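Local coordinates for protein D-alanyl-D-alanine carboxypeptidase DacB2 (PDB 4RYE) that shows D,D-carboxypeptidase activity and probably trims the terminal D-Ala-D-Ala of peptidoglycan stem peptides during mycobacterial cell wall biogenesis, at residues A[48-53]-A[105-110]; A[52-57]-A[97-102]; A[74-79]-A[142-147]; A[90-95]-A[168-173]. All blocks are in the same frame, centred on the assembly; numbering follows the deposited sequence.

Following the chain from its N terminus, helix 50-60 comes first, and interactions 1 and 2 both start on it, sharing L52 and L53. Interaction 2 closes the shorter loop, onto helix 91-100. Interaction 1 closes a longer one, onto helix 104-113, so the loop of interaction 2 nests within it apart from the shared residues. Interaction 3 opens later, in the loop ahead of strand 88-90, and closes in the loop ahead of helix 155-166, crossing both. Interaction 4 runs from the start of helix 91-100 to helix 169-176 and crosses the other three. Thus the first two join helix 50-60 to two other helices, interaction 3 joins two loops, and interaction 4 a further helix pair.

Interaction 1 of 4, residues A[48-53]-A[105-110]; sequences TIKVLL and DAANTL
No flat side chain takes part where L53 meets A107, one methyl group against another; the flat groups nearby are those of D105, two residues before A107 on helix 104-113. Its backbone carbonyl takes two donors from opposite faces of its plane: T109 N at 3.0 Å and T109 OG1 at 2.6 Å, a helical bond doubled by a hydroxyl. Its carboxylate looks to the neighbouring loop, with OD1 accepting from V81 N and OD2 from G82 N and V83 N, so that three backbone amides hold the group.

Across the interface the touching is apolar. CG of L53 lies anti to the backbone N (chi1 172°), which carries the branch toward helix 104-113. There CD2 rests 3.7 Å from A107 CB and equally close to the CA behind it, the small alanine letting the leucine methyl approach the helix backbone. A turn further on, the same CD2 meets L110 CD1 at 4.4 Å, a looser touch.

K50 also passes the alanine, its CE 4.3 Å from A107 CB. The lysine chain runs extended until it turns at the last torsion (chi4 80°), bringing NZ to S47 OG, N104 OD1 and S142 O, with a weak bond to S102 OG. A107 thus touches the shank of K50 while polar groups surround NZ. This is the SxxK site of penicillin-binding proteins, with S47 the inferred nucleophile and K50 the probable proton acceptor at the start of helix 50-60.

Interaction 2 of 4, residues A[52-57]-A[97-102]; sequences LLALVA and GLLLVS
L53 and L98 cross obliquely, and the fork of L98 opens against a single methyl group of its partner. L53 CD2 faces both prongs, at 3.9 Å from L98 CD1 and 4.0 Å from L98 CD2, so it settles between the branches instead of meeting one of them end on. A first torsion of -174° turns L98 CG to the side opposite its backbone N and sends the fork out from helix 91-100 toward helix 50-60.

The second prong has a further neighbour: L98 CD2 is 4.2 Å from A54 CB. L99 does not aim its CB at the opposing helix, but with CG beside the backbone N (chi1 -63°) its CD2 branch lies 4.2 Å from A54 CB. Both leucines come to the alanine methyl from the same general side, their CD2 methyls next to each other. The short side chain of A54 lets the helices come together with A54 and L98 as the nearest backbone pair, their CA atoms 8.0 Å apart.

F171 of helix 169-176 packs on both A54 and L99, while L98 also reaches A107 and L110 of helix 104-113, so the contact lies in a continuous hydrophobic core. Beyond helix 91-100 the chain turns through V101 to S102, whose OG bonds to S47 OG and K208 NZ. The serine fits the SxN motif of penicillin-binding proteins and is probably part of the active site.

Interaction 3 of 4, residues A[74-79]-A[142-147]; sequences TQAECN and SGLDGP
E77 packs on L144 by van der Waals contact along its length, from CG to the carboxylate. From CB the glutamate turns into the crowded position, CG lying between the backbone N and the carbonyl carbon (chi1 61°), and this brings the side chain over the leucine fork. CG makes contact with both branches, 3.7 Å from L144 CD2 and 3.9 Å from L144 CD1. The chain stays extended past it, so the carboxylate carbon CD follows along the same methyl, at 3.7 Å from L144 CD2. At the tip, OE1 lies 3.9 Å and OE2 4.1 Å from L144 CD2, slightly further off and against a methyl, which offers no polar partner.

The other prong, L144 CD1, also reaches A76 CB, at 4.0 Å. Behind the leucine, L144 N donates to S142 OG (3.1 Å), closing an ST turn that fixes the backbone just ahead of it. N104 of helix 104-113 touches L144 as well.

Two loops at the rim of the active-site region are thus joined by dispersion, with no hydrogen bond between them. The glutamate remains exposed, so its carboxylate probably stays ionised and solvated.

Interaction 4 of 4, residues A[90-95]-A[168-173]; sequences TARQLL and NPVFAQ
R92 reaches Q173 through one weak hydrogen bond: NH2 donates to OE1 over 3.4 Å with an angle of 151° at the proton. OE1 lies at the edge of the guanidinium, near its plane, but the two side chains cross at about a right angle and their flat ends are turned 38° apart. A water bridges the same pair, though its approach to Q173 OE1 is unusually short. It lies at the edge, in the guanidinium plane, accepting from R92 NH1 at 2.9 Å.

Stronger charge pairing comes from elsewhere, as R92 NH2 forms a salt bridge with E177 and NE one with D96. The arginine chain bends at its second torsion (chi2 58°), swinging the guanidinium across to helix 169-176.

This contact, at the N-terminal ends of two helices in the helical part of the penicillin-binding protein fold, lies away from the catalytic residues, and both helices are capped. T90 and Q93 form a capping box, with Q93 N donating to T90 OG1 (3.0 Å) and T90 N to Q93 OE1 (2.8 Å). N168 caps the other helix, OD1 accepting from F171 N (3.1 Å) and more weakly from V170 N.

V170 supplies the apolar side. Its CG1 lies over one face of the guanidinium, 4.2 Å from R92 NH1, and V170 also touches L63.

Interaction 1 of 4, residues A[48-53]-A[105-110]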
loop_
_atom_site.group_PDB
_atom_site.type_symbol
_atom_site.label_atom_id
_atom_site.label_comp_id
_atom_site.label_asym_id
_atom_site.label_seq_id
_atom_site.Cartn_x
_atom_site.Cartn_y
_atom_site.Cartn_z
ATOM N N THR A 48 -2.055 4.067 -1.036
ATOM C CA THR A 48 -1.408 2.833 -1.492
ATOM C C THR A 48 -0.079 3.140 -2.178
ATOM O O THR A 48 0.841 2.321 -2.167
ATOM C CB THR A 48 -2.293 1.996 -2.436
ATOM O OG1 THR A 48 -2.628 2.766 -3.603
ATOM C CG2 THR A 48 -3.549 1.525 -1.714
ATOM N N ILE A 49 0.025 4.333 -2.761
ATOM C CA ILE A 49 1.255 4.745 -3.429
ATOM C C ILE A 49 2.416 4.901 -2.441
ATOM O O ILE A 49 3.577 4.920 -2.845
ATOM C CB ILE A 49 1.060 6.043 -4.254
ATOM C CG1 ILE A 49 1.956 6.043 -5.499
ATOM C CG2 ILE A 49 1.346 7.275 -3.410
ATOM C CD1 ILE A 49 1.639 4.948 -6.496
ATOM N N LYS A 50 2.114 4.985 -1.144
ATOM C CA LYS A 50 3.183 5.013 -0.135
ATOM C C LYS A 50 4.040 3.747 -0.160
ATOM O O LYS A 50 5.186 3.765 0.273
ATOM C CB LYS A 50 2.616 5.237 1.276
ATOM C CG LYS A 50 2.075 6.652 1.533
ATOM C CD LYS A 50 1.520 6.739 2.954
ATOM C CE LYS A 50 1.234 8.173 3.389
ATOM N NZ LYS A 50 -0.056 8.652 2.845
ATOM N N VAL A 51 3.489 2.644 -0.653
ATOM C CA VAL A 51 4.280 1.422 -0.811
ATOM C C VAL A 51 5.405 1.639 -1.825
ATOM O O VAL A 51 6.539 1.174 -1.644
ATOM C CB VAL A 51 3.398 0.229 -1.260
ATOM C CG1 VAL A 51 4.248 -1.020 -1.460
ATOM C CG2 VAL A 51 2.290 -0.043 -0.236
ATOM N N LEU A 52 5.091 2.341 -2.902
ATOM C CA LEU A 52 6.090 2.691 -3.900
ATOM C C LEU A 52 7.155 3.628 -3.317
ATOM O O LEU A 52 8.338 3.489 -3.610
ATOM C CB LEU A 52 5.409 3.333 -5.106
ATOM C CG LEU A 52 6.277 3.596 -6.333
ATOM C CD1 LEU A 52 6.919 2.291 -6.793
ATOM C CD2 LEU A 52 5.436 4.224 -7.438
ATOM N N LEU A 53 6.744 4.579 -2.483
ATOM C CA LEU A 53 7.722 5.433 -1.800
ATOM C C LEU A 53 8.615 4.582 -0.898
ATOM O O LEU A 53 9.829 4.772 -0.860
ATOM C CB LEU A 53 7.014 6.513 -0.969
ATOM C CG LEU A 53 7.921 7.344 -0.053
ATOM C CD1 LEU A 53 8.956 8.108 -0.852
ATOM C CD2 LEU A 53 7.075 8.298 0.788
ATOM N N ASP A 105 3.187 13.325 6.819
ATOM C CA ASP A 105 4.385 14.018 7.288
ATOM C C ASP A 105 5.594 13.089 7.206
ATOM O O ASP A 105 6.699 13.523 6.891
ATOM C CB ASP A 105 4.194 14.601 8.696
ATOM C CG ASP A 105 3.704 13.573 9.712
ATOM O OD1 ASP A 105 3.299 12.456 9.311
ATOM O OD2 ASP A 105 3.713 13.899 10.925
ATOM N N ALA A 106 5.376 11.803 7.458
ATOM C CA ALA A 106 6.428 10.808 7.300
ATOM C C ALA A 106 6.845 10.681 5.830
ATOM O O ALA A 106 8.036 10.579 5.513
ATOM C CB ALA A 106 5.954 9.470 7.828
ATOM N N ALA A 107 5.859 10.668 4.938
ATOM C CA ALA A 107 6.130 10.622 3.508
ATOM C C ALA A 107 6.930 11.837 3.053
ATOM O O ALA A 107 7.903 11.710 2.313
ATOM C CB ALA A 107 4.832 10.504 2.707
ATOM N N ASN A 108 6.517 13.025 3.468
ATOM C CA ASN A 108 7.221 14.216 3.019
ATOM C C ASN A 108 8.632 14.328 3.608
ATOM O O ASN A 108 9.529 14.902 2.985
ATOM C CB ASN A 108 6.378 15.477 3.273
ATOM C CG ASN A 108 5.107 15.496 2.434
ATOM O OD1 ASN A 108 5.057 14.893 1.359
ATOM N ND2 ASN A 108 4.079 16.168 2.925
ATOM N N THR A 109 8.830 13.763 4.796
ATOM C CA THR A 109 10.135 13.809 5.440
ATOM C C THR A 109 11.074 12.774 4.818
ATOM O O THR A 109 12.274 13.008 4.698
ATOM C CB THR A 109 10.033 13.642 6.974
ATOM O OG1 THR A 109 9.029 14.533 7.481
ATOM C CG2 THR A 109 11.365 13.995 7.647
ATOM N N LEU A 110 10.522 11.640 4.403
ATOM C CA LEU A 110 11.290 10.685 3.612
ATOM C C LEU A 110 11.678 11.298 2.270
ATOM O O LEU A 110 12.793 11.115 1.803
ATOM C CB LEU A 110 10.490 9.402 3.389
ATOM C CG LEU A 110 10.462 8.454 4.594
ATOM C CD1 LEU A 110 9.439 7.333 4.384
ATOM C CD2 LEU A 110 11.854 7.874 4.877
#

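Interaction 2 of 4, residues A[52-57]-A[97-102]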
loop_
_atom_site.group_PDB
_atom_site.type_symbol
_atom_site.label_atom_id
_atom_site.label_comp_id
_atom_site.label_asym_id
_atom_site.label_seq_id
_atom_site.Cartn_x
_atom_site.Cartn_y
_atom_site.Cartn_z
ATOM N N LEU A 52 5.091 2.341 -2.902
ATOM C CA LEU A 52 6.090 2.691 -3.900
ATOM C C LEU A 52 7.155 3.628 -3.317
ATOM O O LEU A 52 8.338 3.489 -3.610
ATOM C CB LEU A 52 5.409 3.333 -5.106
ATOM C CG LEU A 52 6.277 3.596 -6.333
ATOM C CD1 LEU A 52 6.919 2.291 -6.793
ATOM C CD2 LEU A 52 5.436 4.224 -7.438
ATOM N N LEU A 53 6.744 4.579 -2.483
ATOM C CA LEU A 53 7.722 5.433 -1.800
ATOM C C LEU A 53 8.615 4.582 -0.898
ATOM O O LEU A 53 9.829 4.772 -0.860
ATOM C CB LEU A 53 7.014 6.513 -0.969
ATOM C CG LEU A 53 7.921 7.344 -0.053
ATOM C CD1 LEU A 53 8.956 8.108 -0.852
ATOM C CD2 LEU A 53 7.075 8.298 0.788
ATOM N N ALA A 54 8.016 3.640 -0.173
ATOM C CA ALA A 54 8.782 2.754 0.705
ATOM C C ALA A 54 9.858 1.965 -0.051
ATOM O O ALA A 54 10.976 1.805 0.443
ATOM C CB ALA A 54 7.849 1.797 1.482
ATOM N N LEU A 55 9.519 1.465 -1.236
ATOM C CA LEU A 55 10.500 0.767 -2.078
ATOM C C LEU A 55 11.713 1.637 -2.419
ATOM O O LEU A 55 12.854 1.182 -2.356
ATOM C CB LEU A 55 9.854 0.323 -3.388
ATOM C CG LEU A 55 9.094 -0.993 -3.418
ATOM C CD1 LEU A 55 8.394 -1.121 -4.769
ATOM C CD2 LEU A 55 10.046 -2.153 -3.186
ATOM N N VAL A 56 11.464 2.887 -2.804
ATOM C CA VAL A 56 12.550 3.803 -3.125
ATOM C C VAL A 56 13.405 4.051 -1.877
ATOM O O VAL A 56 14.642 3.996 -1.932
ATOM C CB VAL A 56 12.010 5.145 -3.667
ATOM C CG1 VAL A 56 13.142 6.171 -3.779
ATOM C CG2 VAL A 56 11.334 4.938 -5.018
ATOM N N ALA A 57 12.745 4.318 -0.750
ATOM C CA ALA A 57 13.456 4.590 0.504
ATOM C C ALA A 57 14.335 3.412 0.913
ATOM O O ALA A 57 15.475 3.596 1.334
ATOM C CB ALA A 57 12.470 4.926 1.626
ATOM N N GLY A 97 6.213 5.181 10.547
ATOM C CA GLY A 97 5.172 6.195 10.491
ATOM C C GLY A 97 4.433 6.129 9.166
ATOM O O GLY A 97 3.192 6.192 9.122
ATOM N N LEU A 98 5.197 5.970 8.087
ATOM C CA LEU A 98 4.631 5.856 6.741
ATOM C C LEU A 98 3.691 4.668 6.586
ATOM O O LEU A 98 2.582 4.801 6.053
ATOM C CB LEU A 98 5.756 5.719 5.709
ATOM C CG LEU A 98 5.314 5.744 4.250
ATOM C CD1 LEU A 98 4.914 7.161 3.877
ATOM C CD2 LEU A 98 6.424 5.236 3.335
ATOM N N LEU A 99 4.137 3.504 7.045
ATOM C CA LEU A 99 3.444 2.258 6.748
ATOM C C LEU A 99 2.428 1.820 7.800
ATOM O O LEU A 99 1.477 1.120 7.469
ATOM C CB LEU A 99 4.452 1.149 6.484
ATOM C CG LEU A 99 5.345 1.369 5.256
ATOM C CD1 LEU A 99 6.309 0.212 5.121
ATOM C CD2 LEU A 99 4.524 1.532 3.977
ATOM N N LEU A 100 2.619 2.221 9.056
ATOM C CA LEU A 100 1.681 1.823 10.119
ATOM C C LEU A 100 0.501 2.783 10.282
ATOM O O LEU A 100 -0.630 2.351 10.526
ATOM C CB LEU A 100 2.396 1.658 11.468
ATOM C CG LEU A 100 2.967 0.271 11.785
ATOM C CD1 LEU A 100 3.954 -0.171 10.715
ATOM C CD2 LEU A 100 3.640 0.268 13.144
ATOM N N VAL A 101 0.757 4.082 10.164
ATOM C CA VAL A 101 -0.318 5.060 10.356
ATOM C C VAL A 101 -0.542 5.973 9.146
ATOM O O VAL A 101 -1.275 6.965 9.242
ATOM C CB VAL A 101 -0.123 5.911 11.640
ATOM C CG1 VAL A 101 0.032 5.021 12.867
ATOM C CG2 VAL A 101 1.069 6.844 11.497
ATOM N N SER A 102 0.076 5.627 8.015
ATOM C CA SER A 102 -0.101 6.371 6.766
ATOM C C SER A 102 0.244 7.854 6.924
ATOM O O SER A 102 -0.470 8.728 6.421
ATOM C CB SER A 102 -1.539 6.234 6.257
ATOM O OG SER A 102 -1.585 6.417 4.851
#

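Interaction 3 of 4, residues A[74-79]-A[142-147]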
loop_
_atom_site.group_PDB
_atom_site.type_symbol
_atom_site.label_atom_id
_atom_site.label_comp_id
_atom_site.label_asym_id
_atom_site.label_seq_id
_atom_site.Cartn_x
_atom_site.Cartn_y
_atom_site.Cartn_z
ATOM N N THR A 74 6.247 19.218 7.623
ATOM C CA THR A 74 5.217 19.001 8.639
ATOM C C THR A 74 3.883 19.664 8.315
ATOM O O THR A 74 3.012 19.756 9.181
ATOM C CB THR A 74 5.684 19.530 10.017
ATOM O OG1 THR A 74 5.811 20.959 9.971
ATOM C CG2 THR A 74 7.018 18.917 10.396
ATOM N N GLN A 75 3.710 20.107 7.073
ATOM C CA GLN A 75 2.562 20.950 6.732
ATOM C C GLN A 75 1.466 20.310 5.880
ATOM O O GLN A 75 0.494 20.975 5.523
ATOM C CB GLN A 75 3.026 22.255 6.077
ATOM C CG GLN A 75 3.656 23.247 7.041
ATOM C CD GLN A 75 3.994 24.567 6.376
ATOM O OE1 GLN A 75 5.160 24.865 6.118
ATOM N NE2 GLN A 75 2.972 25.370 6.099
ATOM N N ALA A 76 1.600 19.030 5.556
ATOM C CA ALA A 76 0.547 18.363 4.795
ATOM C C ALA A 76 -0.635 18.027 5.698
ATOM O O ALA A 76 -0.486 17.934 6.917
ATOM C CB ALA A 76 1.073 17.118 4.125
ATOM N N GLU A 77 -1.811 17.848 5.102
ATOM C CA GLU A 77 -2.979 17.416 5.859
ATOM C C GLU A 77 -2.750 16.020 6.458
ATOM O O GLU A 77 -1.886 15.269 6.005
ATOM C CB GLU A 77 -4.230 17.428 4.973
ATOM C CG GLU A 77 -4.153 16.494 3.773
ATOM C CD GLU A 77 -5.406 16.530 2.908
ATOM O OE1 GLU A 77 -6.317 15.703 3.142
ATOM O OE2 GLU A 77 -5.472 17.372 1.986
ATOM N N CYS A 78 -3.525 15.686 7.486
ATOM C CA CYS A 78 -3.422 14.391 8.159
ATOM C C CYS A 78 -3.916 13.267 7.230
ATOM O O CYS A 78 -4.578 13.568 6.232
ATOM C CB CYS A 78 -4.195 14.445 9.485
ATOM S SG CYS A 78 -3.512 15.659 10.659
ATOM N N ASN A 79 -3.612 11.988 7.493
ATOM C CA ASN A 79 -2.908 11.451 8.668
ATOM C C ASN A 79 -1.490 11.951 8.898
ATOM O O ASN A 79 -0.707 12.084 7.959
ATOM C CB ASN A 79 -2.856 9.919 8.579
ATOM C CG ASN A 79 -4.196 9.267 8.871
ATOM O OD1 ASN A 79 -5.189 9.948 9.121
ATOM N ND2 ASN A 79 -4.229 7.940 8.833
ATOM N N SER A 142 3.043 11.108 -0.969
ATOM C CA SER A 142 2.058 10.620 0.007
ATOM C C SER A 142 0.796 10.015 -0.613
ATOM O O SER A 142 0.086 9.248 0.046
ATOM C CB SER A 142 1.643 11.754 0.932
ATOM O OG SER A 142 0.921 12.729 0.203
ATOM N N GLY A 143 0.504 10.381 -1.861
ATOM C CA GLY A 143 -0.730 9.956 -2.509
ATOM C C GLY A 143 -1.802 11.020 -2.404
ATOM O O GLY A 143 -2.911 10.863 -2.919
ATOM N N LEU A 144 -1.480 12.109 -1.721
ATOM C CA LEU A 144 -2.368 13.262 -1.692
ATOM C C LEU A 144 -2.426 13.835 -3.099
ATOM O O LEU A 144 -1.511 13.615 -3.897
ATOM C CB LEU A 144 -1.837 14.318 -0.724
ATOM C CG LEU A 144 -1.961 14.011 0.770
ATOM C CD1 LEU A 144 -1.260 15.074 1.608
ATOM C CD2 LEU A 144 -3.426 13.928 1.143
ATOM N N ASP A 145 -3.500 14.547 -3.423
ATOM C CA ASP A 145 -3.553 15.237 -4.707
ATOM C C ASP A 145 -2.408 16.244 -4.754
ATOM O O ASP A 145 -2.150 16.948 -3.780
ATOM C CB ASP A 145 -4.900 15.945 -4.911
ATOM C CG ASP A 145 -6.053 14.972 -5.125
ATOM O OD1 ASP A 145 -5.828 13.916 -5.740
ATOM O OD2 ASP A 145 -7.190 15.265 -4.686
ATOM N N GLY A 146 -1.698 16.287 -5.873
ATOM C CA GLY A 146 -0.645 17.267 -6.045
ATOM C C GLY A 146 -0.941 18.196 -7.199
ATOM O O GLY A 146 -2.015 18.132 -7.803
ATOM N N PRO A 147 0.015 19.076 -7.510
ATOM C CA PRO A 147 -0.100 19.979 -8.655
ATOM C C PRO A 147 -0.190 19.196 -9.960
ATOM O O PRO A 147 -0.820 19.669 -10.906
ATOM C CB PRO A 147 1.205 20.779 -8.596
ATOM C CG PRO A 147 1.617 20.720 -7.156
ATOM C CD PRO A 147 1.221 19.343 -6.708
#

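Interaction 4 of 4, residues A[90-95]-A[168-173]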
loop_
_atom_site.group_PDB
_atom_site.type_symbol
_atom_site.label_atom_id
_atom_site.label_comp_id
_atom_site.label_asym_id
_atom_site.label_seq_id
_atom_site.Cartn_x
_atom_site.Cartn_y
_atom_site.Cartn_z
ATOM N N THR A 90 15.004 8.811 12.249
ATOM C CA THR A 90 15.678 7.846 11.381
ATOM C C THR A 90 14.764 7.446 10.237
ATOM O O THR A 90 13.533 7.588 10.321
ATOM C CB THR A 90 16.078 6.566 12.129
ATOM O OG1 THR A 90 14.891 5.880 12.546
ATOM C CG2 THR A 90 16.933 6.885 13.339
ATOM N N ALA A 91 15.363 6.940 9.164
ATOM C CA ALA A 91 14.591 6.393 8.053
ATOM C C ALA A 91 13.639 5.305 8.534
ATOM O O ALA A 91 12.515 5.217 8.058
ATOM C CB ALA A 91 15.519 5.845 6.978
ATOM N N ARG A 92 14.094 4.471 9.467
ATOM C CA ARG A 92 13.255 3.389 9.988
ATOM C C ARG A 92 12.033 3.973 10.697
ATOM O O ARG A 92 10.900 3.548 10.455
ATOM C CB ARG A 92 14.044 2.486 10.948
ATOM C CG ARG A 92 13.201 1.401 11.638
ATOM C CD ARG A 92 12.535 0.512 10.596
ATOM N NE ARG A 92 11.626 -0.490 11.151
ATOM C CZ ARG A 92 11.960 -1.761 11.371
ATOM N NH1 ARG A 92 13.192 -2.186 11.103
ATOM N NH2 ARG A 92 11.068 -2.607 11.864
ATOM N N GLN A 93 12.268 4.960 11.551
ATOM C CA GLN A 93 11.181 5.618 12.265
ATOM C C GLN A 93 10.187 6.202 11.274
ATOM O O GLN A 93 8.982 6.090 11.466
ATOM C CB GLN A 93 11.717 6.717 13.189
ATOM C CG GLN A 93 12.400 6.198 14.451
ATOM C CD GLN A 93 13.259 7.244 15.147
ATOM O OE1 GLN A 93 13.584 8.290 14.584
ATOM N NE2 GLN A 93 13.626 6.960 16.387
ATOM N N LEU A 94 10.694 6.818 10.210
ATOM C CA LEU A 94 9.814 7.444 9.229
ATOM C C LEU A 94 9.049 6.392 8.435
ATOM O O LEU A 94 7.873 6.592 8.112
ATOM C CB LEU A 94 10.586 8.404 8.310
ATOM C CG LEU A 94 11.183 9.662 8.966
ATOM C CD1 LEU A 94 12.045 10.471 7.985
ATOM C CD2 LEU A 94 10.080 10.530 9.532
ATOM N N LEU A 95 9.699 5.264 8.140
ATOM C CA LEU A 95 9.043 4.174 7.413
ATOM C C LEU A 95 7.935 3.519 8.248
ATOM O O LEU A 95 6.895 3.128 7.708
ATOM C CB LEU A 95 10.058 3.119 6.952
ATOM C CG LEU A 95 10.874 3.494 5.720
ATOM C CD1 LEU A 95 12.062 2.556 5.546
ATOM C CD2 LEU A 95 9.984 3.448 4.498
ATOM N N ASN A 168 11.256 -7.614 0.006
ATOM C CA ASN A 168 12.223 -6.963 0.887
ATOM C C ASN A 168 11.937 -7.339 2.344
ATOM O O ASN A 168 10.833 -7.081 2.856
ATOM C CB ASN A 168 12.149 -5.443 0.704
ATOM C CG ASN A 168 13.186 -4.707 1.517
ATOM O OD1 ASN A 168 13.140 -4.707 2.743
ATOM N ND2 ASN A 168 14.120 -4.052 0.836
ATOM N N PRO A 169 12.920 -7.959 3.021
ATOM C CA PRO A 169 12.666 -8.474 4.374
ATOM C C PRO A 169 12.305 -7.381 5.387
ATOM O O PRO A 169 11.529 -7.642 6.299
ATOM C CB PRO A 169 13.991 -9.164 4.753
ATOM C CG PRO A 169 15.026 -8.612 3.789
ATOM C CD PRO A 169 14.273 -8.288 2.530
ATOM N N VAL A 170 12.856 -6.179 5.241
ATOM C CA VAL A 170 12.487 -5.105 6.154
ATOM C C VAL A 170 11.059 -4.635 5.916
ATOM O O VAL A 170 10.302 -4.414 6.866
ATOM C CB VAL A 170 13.477 -3.912 6.070
ATOM C CG1 VAL A 170 12.977 -2.763 6.924
ATOM C CG2 VAL A 170 14.864 -4.365 6.518
ATOM N N PHE A 171 10.675 -4.495 4.652
ATOM C CA PHE A 171 9.295 -4.114 4.359
ATOM C C PHE A 171 8.334 -5.144 4.928
ATOM O O PHE A 171 7.341 -4.788 5.579
ATOM C CB PHE A 171 9.042 -3.949 2.854
ATOM C CG PHE A 171 7.630 -3.515 2.533
ATOM C CD1 PHE A 171 6.618 -4.453 2.360
ATOM C CD2 PHE A 171 7.312 -2.166 2.433
ATOM C CE1 PHE A 171 5.301 -4.059 2.090
ATOM C CE2 PHE A 171 6.000 -1.751 2.153
ATOM C CZ PHE A 171 4.991 -2.710 1.980
ATOM N N ALA A 172 8.610 -6.420 4.661
ATOM C CA ALA A 172 7.756 -7.500 5.160
ATOM C C ALA A 172 7.635 -7.461 6.678
ATOM O O ALA A 172 6.561 -7.726 7.236
ATOM C CB ALA A 172 8.272 -8.858 4.696
ATOM N N GLN A 173 8.724 -7.120 7.357
ATOM C CA GLN A 173 8.691 -7.012 8.815
ATOM C C GLN A 173 7.800 -5.855 9.264
ATOM O O GLN A 173 6.934 -6.029 10.127
ATOM C CB GLN A 173 10.102 -6.832 9.379
ATOM C CG GLN A 173 10.157 -6.783 10.908
ATOM C CD GLN A 173 11.572 -6.723 11.440
ATOM O OE1 GLN A 173 12.272 -5.728 11.257
ATOM N NE2 GLN A 173 12.007 -7.798 12.092
HETATM O O HOH W 1 14.495 -4.719 11.806
#